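Local atomic coordinates of phosphotriesterase family protein (Listeria monocytogenes serotype 4b str. H7858, PDB entry 3PNZ), a protein that probably hydrolyses phosphorylated sugar lactones, as a zinc-dependent lactonase of the amidohydrolase fold. Residues 168-173 and 198-203; 176-181 and 204-209. One frame throughout, in Å; residues are numbered along the deposited sequence.

Contact 1: residues 168-173 and 198-203; sequences KTIRAV and IEILKQ
The two terminal nitrogens of Arg171 share one oxygen of Gln203. Arg171 NH2 donates to Gln203 OE1 at 2.8 Å, and this is the straighter bond, with an N-H...O angle of 155°. Arg171 NH1 donates to the same Gln203 OE1 at 3.1 Å, in a more bent bond. The oxygen lies in the guanidinium plane, and both nitrogens lie in the amide plane. The two flat groups are 14° apart, so they meet edge to edge, nearly coplanar. Both side chains start with CG anti to the carbonyl carbon. Both chains run out extended and meet obliquely at their ends; the last torsion of Arg171 turns its guanidinium across the line of the chain. Outside the two segments, Arg171 NH2 also forms a salt bridge with Glu167 and NH1 one with Glu204.

Ile200 lies over one face of the guanidinium. Its CG2 methyl sits above the centre of the group, 3.9 Å from the plane. The same Ile200 CG2 turns to Ile170 CG2, at 3.6 Å. The two isoleucines lie roughly perpendicular, and a second touch joins Ile170 CD1 to Ile200 CD1 at 3.8 Å. Leu201 adds its CD2 methyl, 3.9 Å from Ile170 CG2. Ile170 also packs on Phe155, and Leu201 on Leu211 of strand 211-213.

The segments belong to neighbouring helices of the TIM barrel, 164-180 and 194-203. Their local axes approach to 9.8 Å and cross at -46°. The polar pair lies on the solvent side of a buried aliphatic seam. Two acidic partners probably keep Arg171 charged and fix the rotation of its guanidinium, which in turn sets the amide of Gln203 with its oxygen facing the arginine.

Contact 2: residues 176-181 and 204-209; sequences AHHETK and ENIPLE
A Schellman motif ends helix 194-203 here, with Asn205, at positive phi, as its C-prime residue. Asn205 N bonds back to Lys202 O, and Ile206 N to Leu201 O. The chain then runs on toward strand 211-213 of the TIM barrel, passing the C-terminal part of helix 164-180. His178 of that helix reaches across to the turn. Its NE2 donates to Glu204 O at 2.7 Å, and the bond is nearly straight at 173°. The donor lies almost along the C=O axis, and the oxygen lies in the ring plane. The bond therefore implies a proton on NE2. Also at the ring edge, His178 CE1 comes within 3.3 Å of Asn205 O.

Ile206 covers one face of the same ring. Its CD1 methyl makes a CH-pi contact, 3.9 Å from the His178 ring centroid. The imidazole is thus held at its edge by backbone and on one face by a methyl. The side chain of Glu204 turns to other partners, in salt bridges with Arg171 and Arg175.

His177 points from the helix toward the loop, with CG anti to the backbone N (chi1 162°). Its ND1 bonds to Ala182 O, and its ring meets that of Tyr210 at about 45°. Ile206 CD1 touches both histidines and lies 3.6 Å from His177 CD2.

Overall arrangement
Contacts 1 and 2 follow one another along helix 164-180, their centres 9 Å apart. Both join it to the following helix and its exit, first to helix 194-203 and then to the loop that leaves it. Contact 1 is the more buried: a helix-to-helix seam of branched aliphatic side chains, with an arginine-amide pair at its exposed border. Contact 2 is only partly buried, and there a histidine donates to a backbone carbonyl at a helix end. Arg171 of contact 1 also binds Glu204 of contact 2, and Leu208 packs against Ile198. The side chain of Ile170 is about 13 Å from a bound zinc ion, and no residue of contact 1 is a metal ligand.

Contact 1: residues 168-173 and 198-203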
ATOM      1  N   LYS A 168     -19.326  -1.349  -3.079  1.00 19.08           N
ATOM      2  CA  LYS A 168     -19.665  -2.194  -1.936  1.00 21.21           C
ATOM      3  C   LYS A 168     -18.443  -2.425  -1.044  1.00 19.84           C
ATOM      4  O   LYS A 168     -18.536  -2.296   0.188  1.00 19.48           O
ATOM      5  CB  LYS A 168     -20.226  -3.530  -2.427  1.00 21.82           C
ATOM      6  CG  LYS A 168     -20.686  -4.492  -1.329  1.00 23.39           C
ATOM      7  CD  LYS A 168     -21.065  -5.843  -1.961  1.00 26.02           C
ATOM      8  CE  LYS A 168     -22.047  -6.632  -1.107  1.00 28.29           C
ATOM      9  NZ  LYS A 168     -22.483  -7.871  -1.810  1.00 27.49           N
ATOM     10  N   THR A 169     -17.304  -2.766  -1.645  1.00 20.00           N
ATOM     11  CA  THR A 169     -16.093  -2.971  -0.845  1.00 20.90           C
ATOM     12  C   THR A 169     -15.592  -1.678  -0.196  1.00 19.63           C
ATOM     13  O   THR A 169     -15.051  -1.712   0.909  1.00 17.99           O
ATOM     14  CB  THR A 169     -14.945  -3.674  -1.608  1.00 21.66           C
ATOM     15  OG1 THR A 169     -14.475  -2.835  -2.671  1.00 20.22           O
ATOM     16  CG2 THR A 169     -15.404  -5.018  -2.173  1.00 22.26           C
ATOM     17  N   ILE A 170     -15.763  -0.542  -0.865  1.00 17.75           N
ATOM     18  CA  ILE A 170     -15.365   0.721  -0.246  1.00 16.33           C
ATOM     19  C   ILE A 170     -16.162   0.943   1.034  1.00 20.40           C
ATOM     20  O   ILE A 170     -15.602   1.300   2.069  1.00 17.23           O
ATOM     21  CB  ILE A 170     -15.576   1.946  -1.170  1.00 16.31           C
ATOM     22  CG1 ILE A 170     -14.787   1.778  -2.476  1.00 18.31           C
ATOM     23  CG2 ILE A 170     -15.168   3.232  -0.435  1.00 17.73           C
ATOM     24  CD1 ILE A 170     -14.932   2.975  -3.426  1.00 19.32           C
ATOM     25  N   ARG A 171     -17.472   0.729   0.960  1.00 17.30           N
ATOM     26  CA  ARG A 171     -18.324   0.930   2.127  1.00 18.98           C
ATOM     27  C   ARG A 171     -17.990  -0.081   3.230  1.00 19.04           C
ATOM     28  O   ARG A 171     -17.964   0.275   4.402  1.00 19.92           O
ATOM     29  CB  ARG A 171     -19.813   0.895   1.744  1.00 19.48           C
ATOM     30  CG  ARG A 171     -20.188   1.976   0.744  1.00 21.75           C
ATOM     31  CD  ARG A 171     -21.698   2.094   0.533  1.00 21.20           C
ATOM     32  NE  ARG A 171     -21.999   2.930  -0.631  1.00 20.29           N
ATOM     33  CZ  ARG A 171     -22.060   4.256  -0.604  1.00 22.55           C
ATOM     34  NH1 ARG A 171     -21.848   4.915   0.527  1.00 23.85           N
ATOM     35  NH2 ARG A 171     -22.340   4.930  -1.713  1.00 25.40           N
ATOM     36  N   ALA A 172     -17.698  -1.323   2.852  1.00 19.78           N
ATOM     37  CA  ALA A 172     -17.331  -2.354   3.830  1.00 18.35           C
ATOM     38  C   ALA A 172     -16.056  -1.950   4.572  1.00 19.15           C
ATOM     39  O   ALA A 172     -15.949  -2.097   5.792  1.00 19.72           O
ATOM     40  CB  ALA A 172     -17.138  -3.699   3.141  1.00 20.85           C
ATOM     41  N   VAL A 173     -15.090  -1.430   3.825  1.00 19.52           N
ATOM     42  CA  VAL A 173     -13.816  -1.010   4.403  1.00 18.08           C
ATOM     43  C   VAL A 173     -13.957   0.245   5.264  1.00 18.95           C
ATOM     44  O   VAL A 173     -13.357   0.336   6.339  1.00 18.76           O
ATOM     45  CB  VAL A 173     -12.762  -0.804   3.300  1.00 19.59           C
ATOM     46  CG1 VAL A 173     -11.535  -0.100   3.847  1.00 18.41           C
ATOM     47  CG2 VAL A 173     -12.395  -2.152   2.697  1.00 15.98           C
ATOM     48  N   ILE A 198     -13.296   9.564  -2.765  1.00 16.86           N
ATOM     49  CA  ILE A 198     -13.473  10.508  -1.666  1.00 18.22           C
ATOM     50  C   ILE A 198     -14.951  10.798  -1.395  1.00 21.52           C
ATOM     51  O   ILE A 198     -15.364  10.887  -0.242  1.00 19.25           O
ATOM     52  CB  ILE A 198     -12.655  11.796  -1.903  1.00 17.66           C
ATOM     53  CG1 ILE A 198     -11.172  11.511  -1.634  1.00 19.72           C
ATOM     54  CG2 ILE A 198     -13.171  12.955  -1.063  1.00 19.93           C
ATOM     55  CD1 ILE A 198     -10.227  12.477  -2.310  1.00 19.59           C
ATOM     56  N   GLU A 199     -15.757  10.921  -2.448  1.00 18.14           N
ATOM     57  CA  GLU A 199     -17.179  11.182  -2.245  1.00 19.72           C
ATOM     58  C   GLU A 199     -17.859  10.037  -1.502  1.00 20.32           C
ATOM     59  O   GLU A 199     -18.704  10.264  -0.637  1.00 21.11           O
ATOM     60  CB  GLU A 199     -17.890  11.454  -3.571  1.00 21.38           C
ATOM     61  CG  GLU A 199     -17.668  12.863  -4.091  1.00 31.91           C
ATOM     62  CD  GLU A 199     -17.999  13.923  -3.048  1.00 35.36           C
ATOM     63  OE1 GLU A 199     -19.070  13.818  -2.408  1.00 34.64           O
ATOM     64  OE2 GLU A 199     -17.187  14.858  -2.870  1.00 33.61           O
ATOM     65  N   ILE A 200     -17.501   8.805  -1.844  1.00 17.80           N
ATOM     66  CA  ILE A 200     -18.083   7.653  -1.162  1.00 18.12           C
ATOM     67  C   ILE A 200     -17.661   7.637   0.303  1.00 19.26           C
ATOM     68  O   ILE A 200     -18.471   7.373   1.196  1.00 19.49           O
ATOM     69  CB  ILE A 200     -17.736   6.337  -1.859  1.00 18.23           C
ATOM     70  CG1 ILE A 200     -18.419   6.294  -3.230  1.00 21.27           C
ATOM     71  CG2 ILE A 200     -18.173   5.142  -0.997  1.00 18.35           C
ATOM     72  CD1 ILE A 200     -17.945   5.171  -4.118  1.00 20.62           C
ATOM     73  N   LEU A 201     -16.392   7.934   0.548  1.00 17.25           N
ATOM     74  CA  LEU A 201     -15.895   7.977   1.922  1.00 17.54           C
ATOM     75  C   LEU A 201     -16.582   9.079   2.718  1.00 18.91           C
ATOM     76  O   LEU A 201     -16.856   8.908   3.905  1.00 19.89           O
ATOM     77  CB  LEU A 201     -14.380   8.160   1.939  1.00 17.35           C
ATOM     78  CG  LEU A 201     -13.618   6.955   1.381  1.00 21.53           C
ATOM     79  CD1 LEU A 201     -12.132   7.257   1.289  1.00 21.18           C
ATOM     80  CD2 LEU A 201     -13.868   5.718   2.236  1.00 17.72           C
ATOM     81  N   LYS A 202     -16.876  10.204   2.073  1.00 17.34           N
ATOM     82  CA  LYS A 202     -17.589  11.279   2.758  1.00 17.71           C
ATOM     83  C   LYS A 202     -19.002  10.847   3.138  1.00 21.81           C
ATOM     84  O   LYS A 202     -19.482  11.180   4.220  1.00 20.55           O
ATOM     85  CB  LYS A 202     -17.614  12.548   1.907  1.00 20.10           C
ATOM     86  CG  LYS A 202     -16.290  13.282   1.927  1.00 22.23           C
ATOM     87  CD  LYS A 202     -16.181  14.315   0.821  1.00 27.75           C
ATOM     88  CE  LYS A 202     -17.288  15.335   0.870  1.00 36.31           C
ATOM     89  NZ  LYS A 202     -17.192  16.242  -0.315  1.00 37.45           N
ATOM     90  N   GLN A 203     -19.664  10.097   2.259  1.00 18.54           N
ATOM     91  CA  GLN A 203     -20.977   9.544   2.589  1.00 20.47           C
ATOM     92  C   GLN A 203     -20.891   8.615   3.793  1.00 22.68           C
ATOM     93  O   GLN A 203     -21.845   8.497   4.566  1.00 22.64           O
ATOM     94  CB  GLN A 203     -21.557   8.775   1.404  1.00 21.65           C
ATOM     95  CG  GLN A 203     -21.836   9.630   0.178  1.00 22.21           C
ATOM     96  CD  GLN A 203     -22.150   8.781  -1.032  1.00 26.89           C
ATOM     97  OE1 GLN A 203     -22.353   7.573  -0.917  1.00 29.14           O
ATOM     98  NE2 GLN A 203     -22.178   9.405  -2.206  1.00 31.68           N
TER

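Contact 2: residues 176-181 and 204-209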
ATOM      1  N   ALA A 176     -15.316  -0.898   8.407  1.00 18.96           N
ATOM      2  CA  ALA A 176     -14.269  -1.577   9.172  1.00 17.97           C
ATOM      3  C   ALA A 176     -13.372  -0.545   9.846  1.00 21.08           C
ATOM      4  O   ALA A 176     -12.907  -0.756  10.968  1.00 21.23           O
ATOM      5  CB  ALA A 176     -13.454  -2.518   8.284  1.00 20.27           C
ATOM      6  N   HIS A 177     -13.124   0.578   9.175  1.00 18.29           N
ATOM      7  CA  HIS A 177     -12.386   1.646   9.836  1.00 18.47           C
ATOM      8  C   HIS A 177     -13.137   2.153  11.067  1.00 21.37           C
ATOM      9  O   HIS A 177     -12.540   2.388  12.118  1.00 20.20           O
ATOM     10  CB  HIS A 177     -12.117   2.845   8.935  1.00 18.58           C
ATOM     11  CG  HIS A 177     -11.755   4.065   9.721  1.00 17.54           C
ATOM     12  ND1 HIS A 177     -10.480   4.291  10.191  1.00 18.88           N
ATOM     13  CD2 HIS A 177     -12.519   5.076  10.198  1.00 19.64           C
ATOM     14  CE1 HIS A 177     -10.468   5.407  10.899  1.00 18.79           C
ATOM     15  NE2 HIS A 177     -11.693   5.900  10.922  1.00 21.50           N
ATOM     16  N   HIS A 178     -14.440   2.363  10.934  1.00 19.70           N
ATOM     17  CA  HIS A 178     -15.195   2.889  12.072  1.00 22.24           C
ATOM     18  C   HIS A 178     -15.072   1.971  13.291  1.00 23.74           C
ATOM     19  O   HIS A 178     -15.011   2.446  14.428  1.00 25.25           O
ATOM     20  CB  HIS A 178     -16.654   3.137  11.712  1.00 23.41           C
ATOM     21  CG  HIS A 178     -16.860   4.367  10.887  1.00 25.55           C
ATOM     22  ND1 HIS A 178     -16.456   5.615  11.309  1.00 28.00           N
ATOM     23  CD2 HIS A 178     -17.430   4.546   9.671  1.00 26.97           C
ATOM     24  CE1 HIS A 178     -16.765   6.510  10.389  1.00 28.47           C
ATOM     25  NE2 HIS A 178     -17.361   5.889   9.389  1.00 26.80           N
ATOM     26  N   GLU A 179     -15.017   0.666  13.045  1.00 21.90           N
ATOM     27  CA  GLU A 179     -14.913  -0.318  14.131  1.00 23.61           C
ATOM     28  C   GLU A 179     -13.510  -0.437  14.745  1.00 26.84           C
ATOM     29  O   GLU A 179     -13.384  -0.612  15.962  1.00 27.93           O
ATOM     30  CB  GLU A 179     -15.413  -1.693  13.673  1.00 25.62           C
ATOM     31  CG  GLU A 179     -16.904  -1.727  13.312  1.00 34.31           C
ATOM     32  CD  GLU A 179     -17.460  -3.138  13.140  1.00 43.54           C
ATOM     33  OE1 GLU A 179     -16.692  -4.115  13.283  1.00 48.09           O
ATOM     34  OE2 GLU A 179     -18.671  -3.272  12.862  1.00 47.75           O
ATOM     35  N   THR A 180     -12.468  -0.333  13.918  1.00 21.36           N
ATOM     36  CA  THR A 180     -11.091  -0.617  14.349  1.00 22.66           C
ATOM     37  C   THR A 180     -10.211   0.617  14.512  1.00 21.34           C
ATOM     38  O   THR A 180      -9.214   0.578  15.241  1.00 19.94           O
ATOM     39  CB  THR A 180     -10.373  -1.530  13.340  1.00 22.87           C
ATOM     40  OG1 THR A 180     -10.251  -0.844  12.080  1.00 20.09           O
ATOM     41  CG2 THR A 180     -11.134  -2.837  13.159  1.00 23.99           C
ATOM     42  N   LYS A 181     -10.578   1.687  13.806  1.00 19.74           N
ATOM     43  CA  LYS A 181      -9.814   2.933  13.700  1.00 19.36           C
ATOM     44  C   LYS A 181      -8.514   2.806  12.887  1.00 17.43           C
ATOM     45  O   LYS A 181      -7.656   3.687  12.944  1.00 18.42           O
ATOM     46  CB  LYS A 181      -9.544   3.567  15.071  1.00 19.86           C
ATOM     47  CG  LYS A 181     -10.801   3.761  15.901  1.00 19.22           C
ATOM     48  CD  LYS A 181     -11.782   4.697  15.218  1.00 22.63           C
ATOM     49  CE  LYS A 181     -13.045   4.881  16.052  1.00 29.94           C
ATOM     50  NZ  LYS A 181     -13.929   5.895  15.425  1.00 30.21           N
ATOM     51  N   GLU A 204     -19.753   7.942   3.935  1.00 19.70           N
ATOM     52  CA  GLU A 204     -19.539   7.009   5.035  1.00 19.79           C
ATOM     53  C   GLU A 204     -18.924   7.681   6.264  1.00 20.08           C
ATOM     54  O   GLU A 204     -18.488   7.002   7.198  1.00 22.90           O
ATOM     55  CB  GLU A 204     -18.670   5.821   4.582  1.00 20.45           C
ATOM     56  CG  GLU A 204     -19.327   4.943   3.492  1.00 20.65           C
ATOM     57  CD  GLU A 204     -20.513   4.125   4.014  1.00 25.30           C
ATOM     58  OE1 GLU A 204     -20.482   3.724   5.201  1.00 24.59           O
ATOM     59  OE2 GLU A 204     -21.478   3.879   3.241  1.00 24.39           O
ATOM     60  N   ASN A 205     -18.889   9.009   6.244  1.00 17.80           N
ATOM     61  CA  ASN A 205     -18.419   9.803   7.378  1.00 20.71           C
ATOM     62  C   ASN A 205     -16.979   9.515   7.786  1.00 21.59           C
ATOM     63  O   ASN A 205     -16.649   9.468   8.988  1.00 22.67           O
ATOM     64  CB  ASN A 205     -19.372   9.630   8.560  1.00 24.34           C
ATOM     65  CG  ASN A 205     -20.785  10.077   8.222  1.00 27.08           C
ATOM     66  OD1 ASN A 205     -20.995  11.195   7.732  1.00 30.50           O
ATOM     67  ND2 ASN A 205     -21.761   9.202   8.463  1.00 33.24           N
ATOM     68  N   ILE A 206     -16.120   9.350   6.782  1.00 19.09           N
ATOM     69  CA  ILE A 206     -14.693   9.099   6.996  1.00 19.21           C
ATOM     70  C   ILE A 206     -13.879  10.381   6.837  1.00 19.04           C
ATOM     71  O   ILE A 206     -13.868  10.993   5.768  1.00 20.19           O
ATOM     72  CB  ILE A 206     -14.155   8.055   5.972  1.00 18.59           C
ATOM     73  CG1 ILE A 206     -14.877   6.708   6.117  1.00 20.14           C
ATOM     74  CG2 ILE A 206     -12.637   7.889   6.107  1.00 20.22           C
ATOM     75  CD1 ILE A 206     -14.500   5.914   7.358  1.00 21.61           C
ATOM     76  N   PRO A 207     -13.193  10.809   7.909  1.00 18.35           N
ATOM     77  CA  PRO A 207     -12.265  11.932   7.750  1.00 19.22           C
ATOM     78  C   PRO A 207     -11.187  11.602   6.714  1.00 16.86           C
ATOM     79  O   PRO A 207     -10.527  10.563   6.813  1.00 16.69           O
ATOM     80  CB  PRO A 207     -11.642  12.073   9.146  1.00 18.81           C
ATOM     81  CG  PRO A 207     -12.676  11.471  10.080  1.00 20.00           C
ATOM     82  CD  PRO A 207     -13.245  10.308   9.292  1.00 18.21           C
ATOM     83  N   LEU A 208     -10.998  12.481   5.738  1.00 18.36           N
ATOM     84  CA  LEU A 208     -10.156  12.144   4.593  1.00 17.52           C
ATOM     85  C   LEU A 208      -8.669  12.083   4.923  1.00 17.09           C
ATOM     86  O   LEU A 208      -7.880  11.474   4.181  1.00 18.95           O
ATOM     87  CB  LEU A 208     -10.445  13.089   3.418  1.00 18.48           C
ATOM     88  CG  LEU A 208     -11.921  12.971   3.005  1.00 23.41           C
ATOM     89  CD1 LEU A 208     -12.337  14.069   2.051  1.00 31.12           C
ATOM     90  CD2 LEU A 208     -12.186  11.588   2.423  1.00 24.07           C
ATOM     91  N   GLU A 209      -8.270  12.686   6.046  1.00 17.97           N
ATOM     92  CA  GLU A 209      -6.878  12.593   6.449  1.00 17.73           C
ATOM     93  C   GLU A 209      -6.552  11.199   6.992  1.00 18.10           C
ATOM     94  O   GLU A 209      -5.400  10.910   7.313  1.00 18.39           O
ATOM     95  CB  GLU A 209      -6.514  13.682   7.471  1.00 18.77           C
ATOM     96  CG  GLU A 209      -7.185  13.519   8.824  1.00 20.62           C
ATOM     97  CD  GLU A 209      -8.519  14.245   8.945  1.00 25.65           C
ATOM     98  OE1 GLU A 209      -8.917  14.558  10.089  1.00 24.95           O
ATOM     99  OE2 GLU A 209      -9.188  14.507   7.921  1.00 21.27           O
TER